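Secretion activator protein, hypothetical (Brucella abortus bv. 1 str. 9-941, PDB 7DNP) is probably a muramidase of the glycosyl hydrolase 108 family that cleaves peptidoglycan and serves the type IV secretion system. Local coordinates at residues G19-H23 against K50-K54; G81-T86 against I130-C135. All coordinates share one frame; numbering follows the deposited sequence.

Interaction 1: G19-H23 against K50-K54; sequences GYVDH and KAEVK
A tyrosine ring packed against a lysine chain, with a salt bridge beside it, joins Y20 and D22 to the helix 50-54 at the protein surface. Residues 20-21 are an edge strand of the small three-stranded antiparallel sheet in the lysozyme-like glycosyl hydrolase 108 region. The next strand, 31-32, pairs with this one through V21 and T31, and N32 reaches the carbonyl of V53 through its side-chain amide, so sheet and helix are also linked by a second route. With CG anti to the backbone N (chi1 -177°), Y20 lays its ring against the helix, and its side chain crosses that of K54 at about a right angle. K54 lies over one face of the ring in a CH-pi contact: its CG stands 3.9 Å from the ring centroid of Y20, only 10° off the normal. The methylenes run on across the same face, K54 CE coming to 3.9 Å from Y20 CD2, before the bend at chi4. V53, buried against L37 and L40 of the helix 37-44, sends CG1 to the ring edge, 4.2 Å from Y20 CE1. One turn earlier, K50 reaches past the phenol, its CE 4.0 Å from Y20 OH. Its ammonium closes the salt bridge through one carboxylate oxygen, with K50 NZ 3.3 Å from D22 OD2, a weak hydrogen bond.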
# COMPACT_ATOMS: atom_id res chain seq x y z
N GLY A 19 15.66 -0.99 -8.01
CA GLY A 19 15.85 0.36 -8.50
C GLY A 19 14.91 0.76 -9.62
O GLY A 19 13.69 0.66 -9.49
N TYR A 20 15.48 1.23 -10.73
CA TYR A 20 14.69 1.63 -11.89
C TYR A 20 14.26 0.40 -12.67
O TYR A 20 15.08 -0.46 -13.01
CB TYR A 20 15.51 2.57 -12.78
CG TYR A 20 14.76 3.12 -13.98
CD1 TYR A 20 13.73 4.03 -13.82
CD2 TYR A 20 15.11 2.73 -15.27
CE1 TYR A 20 13.05 4.54 -14.92
CE2 TYR A 20 14.43 3.24 -16.37
CZ TYR A 20 13.40 4.14 -16.19
OH TYR A 20 12.73 4.65 -17.28
N VAL A 21 12.96 0.29 -12.92
CA VAL A 21 12.38 -0.79 -13.70
C VAL A 21 11.48 -0.17 -14.75
O VAL A 21 10.55 0.57 -14.40
CB VAL A 21 11.59 -1.79 -12.83
CG1 VAL A 21 11.14 -2.98 -13.66
CG2 VAL A 21 12.44 -2.25 -11.65
N ASP A 22 11.76 -0.44 -16.02
CA ASP A 22 10.98 0.11 -17.12
C ASP A 22 10.64 -1.03 -18.07
O ASP A 22 11.49 -1.48 -18.84
CB ASP A 22 11.72 1.23 -17.83
CG ASP A 22 10.94 1.78 -19.01
OD1 ASP A 22 9.69 1.70 -18.99
OD2 ASP A 22 11.58 2.31 -19.95
N HIS A 23 9.39 -1.50 -17.99
CA HIS A 23 8.86 -2.49 -18.91
C HIS A 23 7.77 -1.81 -19.73
O HIS A 23 6.59 -1.83 -19.34
CB HIS A 23 8.31 -3.70 -18.15
CG HIS A 23 9.35 -4.44 -17.36
ND1 HIS A 23 9.03 -5.24 -16.28
CD2 HIS A 23 10.69 -4.50 -17.50
CE1 HIS A 23 10.14 -5.76 -15.78
NE2 HIS A 23 11.16 -5.33 -16.50
N LYS A 50 10.62 10.59 -17.92
CA LYS A 50 11.16 9.30 -17.52
C LYS A 50 12.54 9.45 -16.88
O LYS A 50 12.87 8.73 -15.93
CB LYS A 50 11.24 8.37 -18.73
CG LYS A 50 10.03 7.45 -18.88
CD LYS A 50 9.98 6.79 -20.25
CE LYS A 50 10.01 5.28 -20.13
NZ LYS A 50 9.61 4.60 -21.39
N ALA A 51 13.35 10.39 -17.38
CA ALA A 51 14.66 10.62 -16.79
C ALA A 51 14.55 11.08 -15.34
O ALA A 51 15.40 10.74 -14.51
CB ALA A 51 15.44 11.65 -17.61
N GLU A 52 13.51 11.85 -15.02
CA GLU A 52 13.32 12.31 -13.64
C GLU A 52 12.99 11.14 -12.72
O GLU A 52 13.46 11.08 -11.59
CB GLU A 52 12.24 13.39 -13.59
CG GLU A 52 12.74 14.78 -13.96
CD GLU A 52 11.62 15.78 -14.23
OE1 GLU A 52 10.97 15.69 -15.29
OE2 GLU A 52 11.38 16.65 -13.36
N VAL A 53 12.16 10.20 -13.20
CA VAL A 53 11.90 8.99 -12.43
C VAL A 53 13.17 8.18 -12.26
O VAL A 53 13.47 7.69 -11.16
CB VAL A 53 10.78 8.17 -13.10
CG1 VAL A 53 10.61 6.82 -12.40
CG2 VAL A 53 9.48 8.95 -13.09
N LYS A 54 13.96 8.06 -13.33
CA LYS A 54 15.22 7.32 -13.26
C LYS A 54 16.20 7.95 -12.28
O LYS A 54 16.97 7.23 -11.63
CB LYS A 54 15.83 7.23 -14.66
CG LYS A 54 16.97 6.24 -14.79
CD LYS A 54 17.26 5.94 -16.26
CE LYS A 54 18.19 4.75 -16.41
NZ LYS A 54 19.63 5.15 -16.28

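Interaction 2: G81-T86 against I130-C135; sequences GVDHAT and IINELC
V82 and I130 meet through the methyls on their beta carbons, the side chains crossing at an oblique angle, V82 CG2 lying 3.8 Å from I130 CG2. The neighbouring I131 reaches across to the start of the other helix: chi1 of -68° sets CG1 beside its own backbone N, and the extended chi2 carries CD1 to the main chain, 3.5 Å from G81 C. G81 is the N-cap residue of helix 82-93, and its lack of a side chain lets the isoleucine methyl come this close. Helices 82-93 and 127-142 thus pack side by side in the buried interior, their short segments nearly parallel at 12° with axes 9.5 Å apart, and join the glycosyl hydrolase 108 region to the predicted peptidoglycan-domain region. A85 points toward the partner helix, its CB 4.1 Å from L134 CD2 and also facing I131 CG2 and C135 SG. L134 and T86 cross at about a right angle, and L134 CD2 approaches T86 OG1 to 3.5 Å. That hydroxyl is turned back to its own helix, T86 OG1 donating to V82 O at 2.9 Å. The V82 carbonyl is gripped twice, since T86 N reaches it from the opposite face of its plane.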
# COMPACT_ATOMS: atom_id res chain seq x y z
N GLY A 81 0.01 -4.23 12.20
CA GLY A 81 -0.38 -5.25 11.23
C GLY A 81 -1.43 -4.79 10.24
O GLY A 81 -1.25 -4.94 9.04
N VAL A 82 -2.54 -4.26 10.75
CA VAL A 82 -3.52 -3.62 9.87
C VAL A 82 -2.86 -2.49 9.09
O VAL A 82 -3.12 -2.31 7.90
CB VAL A 82 -4.72 -3.10 10.69
CG1 VAL A 82 -5.65 -2.28 9.80
CG2 VAL A 82 -5.47 -4.26 11.34
N ASP A 83 -1.99 -1.72 9.76
CA ASP A 83 -1.28 -0.63 9.08
C ASP A 83 -0.49 -1.15 7.89
O ASP A 83 -0.58 -0.59 6.79
CB ASP A 83 -0.37 0.10 10.07
CG ASP A 83 0.47 -0.83 10.94
OD1 ASP A 83 0.52 -2.05 10.66
OD2 ASP A 83 1.10 -0.34 11.90
N HIS A 84 0.26 -2.24 8.07
CA HIS A 84 1.10 -2.75 6.99
C HIS A 84 0.27 -3.28 5.84
O HIS A 84 0.58 -3.03 4.67
CB HIS A 84 2.05 -3.83 7.51
CG HIS A 84 2.92 -4.43 6.45
ND1 HIS A 84 3.94 -3.74 5.85
CD2 HIS A 84 2.91 -5.66 5.88
CE1 HIS A 84 4.53 -4.51 4.95
NE2 HIS A 84 3.92 -5.68 4.95
N ALA A 85 -0.78 -4.04 6.14
CA ALA A 85 -1.65 -4.57 5.09
C ALA A 85 -2.27 -3.44 4.28
O ALA A 85 -2.39 -3.54 3.05
CB ALA A 85 -2.74 -5.45 5.70
N THR A 86 -2.68 -2.37 4.95
CA THR A 86 -3.30 -1.25 4.25
C THR A 86 -2.27 -0.46 3.46
O THR A 86 -2.55 -0.00 2.34
CB THR A 86 -4.02 -0.36 5.26
OG1 THR A 86 -4.95 -1.16 6.00
CG2 THR A 86 -4.77 0.77 4.56
N ILE A 130 -9.17 -8.38 10.62
CA ILE A 130 -9.13 -7.30 9.63
C ILE A 130 -8.08 -7.59 8.57
O ILE A 130 -8.33 -7.43 7.37
CB ILE A 130 -8.87 -5.95 10.33
CG1 ILE A 130 -10.03 -5.59 11.26
CG2 ILE A 130 -8.64 -4.85 9.29
CD1 ILE A 130 -9.91 -4.21 11.87
N ILE A 131 -6.89 -8.03 9.00
CA ILE A 131 -5.81 -8.29 8.06
C ILE A 131 -6.21 -9.36 7.05
O ILE A 131 -6.01 -9.21 5.84
CB ILE A 131 -4.53 -8.70 8.81
CG1 ILE A 131 -3.97 -7.51 9.60
CG2 ILE A 131 -3.49 -9.24 7.83
CD1 ILE A 131 -2.95 -7.90 10.65
N ASN A 132 -6.79 -10.47 7.54
CA ASN A 132 -7.16 -11.56 6.64
C ASN A 132 -8.28 -11.14 5.70
O ASN A 132 -8.23 -11.45 4.50
CB ASN A 132 -7.57 -12.80 7.45
CG ASN A 132 -6.37 -13.57 7.96
OD1 ASN A 132 -5.46 -13.89 7.21
ND2 ASN A 132 -6.37 -13.86 9.26
N GLU A 133 -9.28 -10.43 6.22
CA GLU A 133 -10.41 -10.05 5.38
C GLU A 133 -10.03 -8.99 4.36
O GLU A 133 -10.56 -8.99 3.24
CB GLU A 133 -11.58 -9.58 6.24
CG GLU A 133 -12.34 -10.73 6.88
CD GLU A 133 -13.44 -10.27 7.80
OE1 GLU A 133 -14.00 -9.18 7.55
OE2 GLU A 133 -13.75 -11.00 8.76
N LEU A 134 -9.12 -8.08 4.72
CA LEU A 134 -8.67 -7.07 3.76
C LEU A 134 -7.83 -7.70 2.65
O LEU A 134 -7.99 -7.35 1.47
CB LEU A 134 -7.87 -5.98 4.47
CG LEU A 134 -7.28 -4.88 3.59
CD1 LEU A 134 -8.37 -4.06 2.91
CD2 LEU A 134 -6.34 -3.98 4.39
N CYS A 135 -6.95 -8.64 3.00
CA CYS A 135 -6.15 -9.29 1.96
C CYS A 135 -7.02 -10.16 1.05
O CYS A 135 -6.77 -10.23 -0.16
CB CYS A 135 -5.03 -10.11 2.61
SG CYS A 135 -3.75 -9.07 3.40

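Overall arrangement
The chain, the N-terminal part of a longer protein, leaves helix 5-17 and enters strand 20-21, passes through the other two strands and helix 37-44, and returns at helix 50-54, where interaction 1 closes a loop of 26 intervening residues. Interaction 2 opens only later, at helix 82-93, and closes at helix 127-142 after 43 mainly helical residues. The two loops are therefore in series, neither nested nor crossed. The centres of interactions 1 and 2 are about 30 Å apart, on opposite sides of the chain's centre, and their nearest atoms about 17 Å apart. Interaction 1 ties the small sheet to a short surface helix, whereas interaction 2 joins helices of two sequence families in the core.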